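Local coordinates for protein putative NADH-depentdent flavin oxidoreductase (Cupriavidus metallidurans, PDB 5OCS) that probably works as an FMN-dependent ene-reductase of the Old Yellow Enzyme family, taking reducing equivalents from a nicotinamide cofactor such as NADPH, at residues D[268-271]-D[272-275]; D[303-306]-D[307-310]. One frame throughout, in Å; residues are numbered along the deposited sequence.

Contact 1: residues D[268-271]-D[272-275]; sequences GVSP and QQAI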
loop_
_atom_site.group_PDB
_atom_site.type_symbol
_atom_site.label_atom_id
_atom_site.label_comp_id
_atom_site.label_asym_id
_atom_site.label_seq_id
_atom_site.Cartn_x
_atom_site.Cartn_y
_atom_site.Cartn_z
ATOM N N GLY D 268 -0.340 -28.905 6.389
ATOM C CA GLY D 268 0.720 -28.856 7.410
ATOM C C GLY D 268 2.112 -29.222 6.952
ATOM O O GLY D 268 3.019 -29.246 7.778
ATOM N N VAL D 269 2.304 -29.456 5.646
ATOM C CA VAL D 269 3.618 -29.791 5.098
ATOM C C VAL D 269 4.060 -28.596 4.284
ATOM O O VAL D 269 3.460 -28.308 3.219
ATOM C CB VAL D 269 3.591 -31.069 4.228
ATOM C CG1 VAL D 269 4.982 -31.417 3.745
ATOM C CG2 VAL D 269 3.055 -32.222 5.061
ATOM N N SER D 270 5.087 -27.908 4.779
ATOM C CA SER D 270 5.633 -26.776 4.048
ATOM C C SER D 270 6.524 -27.226 2.905
ATOM O O SER D 270 7.035 -28.349 2.899
ATOM C CB SER D 270 6.452 -25.868 4.963
ATOM O OG SER D 270 7.667 -26.484 5.399
ATOM N N PRO D 271 6.821 -26.292 1.976
ATOM C CA PRO D 271 7.809 -26.655 0.964
ATOM C C PRO D 271 9.179 -27.120 1.506
ATOM O O PRO D 271 9.757 -28.059 0.960
ATOM C CB PRO D 271 7.917 -25.381 0.113
ATOM C CG PRO D 271 6.587 -24.729 0.277
ATOM C CD PRO D 271 6.224 -24.962 1.718
ATOM N N GLN D 272 9.662 -26.528 2.596
ATOM C CA GLN D 272 10.977 -26.920 3.153
ATOM C C GLN D 272 10.998 -28.401 3.536
ATOM O O GLN D 272 12.043 -29.087 3.394
ATOM C CB GLN D 272 11.327 -26.064 4.369
ATOM C CG GLN D 272 12.689 -26.384 5.011
ATOM C CD GLN D 272 13.836 -26.060 4.090
ATOM O OE1 GLN D 272 13.862 -24.981 3.472
ATOM N NE2 GLN D 272 14.797 -26.991 3.970
ATOM N N GLN D 273 9.880 -28.867 4.063
ATOM C CA GLN D 273 9.727 -30.288 4.396
ATOM C C GLN D 273 9.497 -31.115 3.150
ATOM O O GLN D 273 10.100 -32.205 2.967
ATOM C CB GLN D 273 8.545 -30.459 5.322
ATOM C CG GLN D 273 8.718 -29.802 6.695
ATOM C CD GLN D 273 7.385 -29.632 7.399
ATOM O OE1 GLN D 273 6.405 -29.259 6.766
ATOM N NE2 GLN D 273 7.334 -29.882 8.721
ATOM N N ALA D 274 8.584 -30.637 2.315
ATOM C CA ALA D 274 8.079 -31.438 1.187
ATOM C C ALA D 274 9.107 -31.730 0.115
ATOM O O ALA D 274 9.125 -32.844 -0.456
ATOM C CB ALA D 274 6.891 -30.740 0.552
ATOM N N ILE D 275 9.959 -30.748 -0.178
ATOM C CA ILE D 275 10.899 -30.910 -1.285
ATOM C C ILE D 275 11.942 -31.986 -1.001
ATOM O O ILE D 275 12.635 -32.449 -1.912
ATOM C CB ILE D 275 11.646 -29.606 -1.683
ATOM C CG1 ILE D 275 12.560 -29.115 -0.542
ATOM C CG2 ILE D 275 10.651 -28.542 -2.176
ATOM C CD1 ILE D 275 13.258 -27.801 -0.770
#
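Gln273 reaches back along the chain to the backbone of Ser270, and the amide oxygen does the work: Ser270 N donates to Gln273 OE1 at 2.7 Å. The N-H lies in the carbonyl plane of the side-chain amide, with a C=O...N angle of 155°, so both distance and direction support a strong bond. The pairing is the N3-to-N-cap half of a capping box, since Ser270 is the N-cap and Gln273 the third residue of the helix. Gln273 achieves it by setting CG beside its own backbone N (chi1 -65°) and running on extended, which carries the amide alongside the incoming chain. Ser270 OG adds a weak second donor to Gln273 OE1 at 3.3 Å, an oxygen that also rests against Val269 CA.

Pro271 begins the helix. It has no N-H, which costs nothing in the first turn, where backbone N-H groups have no helical carbonyl four residues back to bond to. Its carbonyl carries the helical pattern forward, Ile275 N meeting Pro271 O at 2.9 Å, while Ile275 CG1 and CG2 both lie close to that oxygen. One residue earlier, Ala274 N bonds to Ser270 O at 2.8 Å with an N-H...O angle of 159°; the bond from Gln273 N to this oxygen is weak. A small apolar contact, Val269 CG1 to Ala274 CB at 3.8 Å, joins the approach loop to the turn.

The turn follows barrel strand 262-265, and Thr266 OG1 bonds to Gly268 N in the intervening loop. Val269 and Ala274 pack on the start of helix 284-293 through Tyr285 and Pro284. Pro271 faces Gln282, Ile303 and the FMN-site residue Leu302 in the loops beside them.

Contact 2: residues D[303-306]-D[307-310]; sequences ITEA and EQAE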
loop_
_atom_site.group_PDB
_atom_site.type_symbol
_atom_site.label_atom_id
_atom_site.label_comp_id
_atom_site.label_asym_id
_atom_site.label_seq_id
_atom_site.Cartn_x
_atom_site.Cartn_y
_atom_site.Cartn_z
ATOM N N ILE D 303 5.770 -19.741 0.297
ATOM C CA ILE D 303 6.978 -19.416 -0.413
ATOM C C ILE D 303 7.235 -17.932 -0.380
ATOM O O ILE D 303 6.330 -17.149 -0.093
ATOM C CB ILE D 303 6.914 -19.931 -1.873
ATOM C CG1 ILE D 303 5.761 -19.270 -2.650
ATOM C CG2 ILE D 303 6.736 -21.442 -1.884
ATOM C CD1 ILE D 303 6.117 -17.934 -3.272
ATOM N N THR D 304 8.477 -17.543 -0.661
ATOM C CA THR D 304 8.836 -16.119 -0.728
ATOM C C THR D 304 9.486 -15.733 -2.054
ATOM O O THR D 304 9.527 -14.560 -2.377
ATOM C CB THR D 304 9.800 -15.707 0.415
ATOM O OG1 THR D 304 11.055 -16.395 0.231
ATOM C CG2 THR D 304 9.185 -16.056 1.803
ATOM N N GLU D 305 10.011 -16.694 -2.811
ATOM C CA GLU D 305 10.799 -16.369 -4.027
ATOM C C GLU D 305 10.048 -16.645 -5.312
ATOM O O GLU D 305 9.345 -17.640 -5.440
ATOM C CB GLU D 305 12.111 -17.164 -4.038
ATOM C CG GLU D 305 12.957 -17.027 -2.781
ATOM C CD GLU D 305 13.200 -15.581 -2.372
ATOM O OE1 GLU D 305 13.786 -14.780 -3.167
ATOM O OE2 GLU D 305 12.776 -15.214 -1.251
ATOM N N ALA D 306 10.257 -15.777 -6.315
ATOM C CA ALA D 306 9.653 -15.937 -7.616
ATOM C C ALA D 306 9.923 -17.313 -8.206
ATOM O O ALA D 306 9.012 -17.929 -8.760
ATOM C CB ALA D 306 10.145 -14.879 -8.583
ATOM N N GLU D 307 11.170 -17.761 -8.046
ATOM C CA GLU D 307 11.619 -19.022 -8.612
ATOM C C GLU D 307 10.864 -20.192 -7.996
ATOM O O GLU D 307 10.584 -21.164 -8.690
ATOM C CB GLU D 307 13.138 -19.182 -8.448
ATOM C CG GLU D 307 13.955 -18.075 -9.123
ATOM C CD GLU D 307 14.063 -16.738 -8.354
ATOM O OE1 GLU D 307 13.530 -16.558 -7.208
ATOM O OE2 GLU D 307 14.694 -15.810 -8.933
ATOM N N GLN D 308 10.512 -20.082 -6.721
ATOM C CA GLN D 308 9.704 -21.118 -6.061
ATOM C C GLN D 308 8.300 -21.199 -6.661
ATOM O O GLN D 308 7.781 -22.277 -6.988
ATOM C CB GLN D 308 9.589 -20.855 -4.563
ATOM C CG GLN D 308 10.870 -20.927 -3.753
ATOM C CD GLN D 308 10.587 -20.507 -2.305
ATOM O OE1 GLN D 308 10.269 -19.373 -2.050
ATOM N NE2 GLN D 308 10.616 -21.449 -1.377
ATOM N N ALA D 309 7.662 -20.041 -6.838
ATOM C CA ALA D 309 6.335 -20.004 -7.441
ATOM C C ALA D 309 6.320 -20.477 -8.902
ATOM O O ALA D 309 5.463 -21.257 -9.296
ATOM C CB ALA D 309 5.773 -18.605 -7.330
ATOM N N GLU D 310 7.286 -20.014 -9.701
ATOM C CA GLU D 310 7.413 -20.438 -11.088
ATOM C C GLU D 310 7.497 -21.969 -11.153
ATOM O O GLU D 310 6.827 -22.612 -11.989
ATOM C CB GLU D 310 8.656 -19.794 -11.706
ATOM C CG GLU D 310 9.064 -20.268 -13.104
ATOM C CD GLU D 310 8.003 -20.041 -14.165
ATOM O OE1 GLU D 310 7.037 -19.257 -13.961
ATOM O OE2 GLU D 310 8.131 -20.633 -15.248
#
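This is the N-terminal cap of helix 306-314, the helix after the seventh strand of the TIM barrel, and it too uses an N3 side chain: Gln308 turns back over the N-cap residue Glu305. Gln308 OE1 accepts two backbone N-H groups. Glu305 N approaches Gln308 OE1 at 2.8 Å in the plane of the side-chain amide, whereas Thr304 N, 2.9 Å from the same Gln308 OE1, is tilted 23° from that plane. The side chains of Ile303 and Gln308 run antiparallel alongside one another, which brings Ile303 CB to 3.4 Å from Gln308 OE1. Farther along, Ile303 CD1 touches Ala309 CB at 4.1 Å.

The helical bonds start at once: Ala309 N reaches Glu305 O at 3.2 Å, and Glu310 N reaches Ala306 O at 2.9 Å. Glu305 bends away at chi2 (-51°), and its OE2 takes the hydroxyl of Thr304 OG1 at 2.6 Å through the anti lone pair.

Two bonds to one amide oxygen should fix the rotation of the Gln308 amide and pin the loop entering the helix. Glu305 OE1 and Glu307 OE1 come within 4.4 Å, a like-charge approach probably eased by Lys340, which forms a salt bridge with Glu305 and a longer, weak ion pair with Glu307.

Along the chain the two contacts come in series, neither nested nor crossed. Contact 1 closes the turn after barrel strand 262-265, beginning the short helix at Pro271; helix 284-293 and strand 297-300 follow. Contact 2 then closes the loop after strand 297-300, leading into helix 306-314 ahead of strand 320-323. Their centres lie 14 Å apart on the same side of the chain's centre, and they meet directly where Pro271 CG packs on Ile303 CG2 at 3.9 Å. Gln282 bridges them further, touching Pro271 and Ile275 while its NE2 bonds to Gln308 O. The loops after consecutive barrel strands are thus joined next to Leu302.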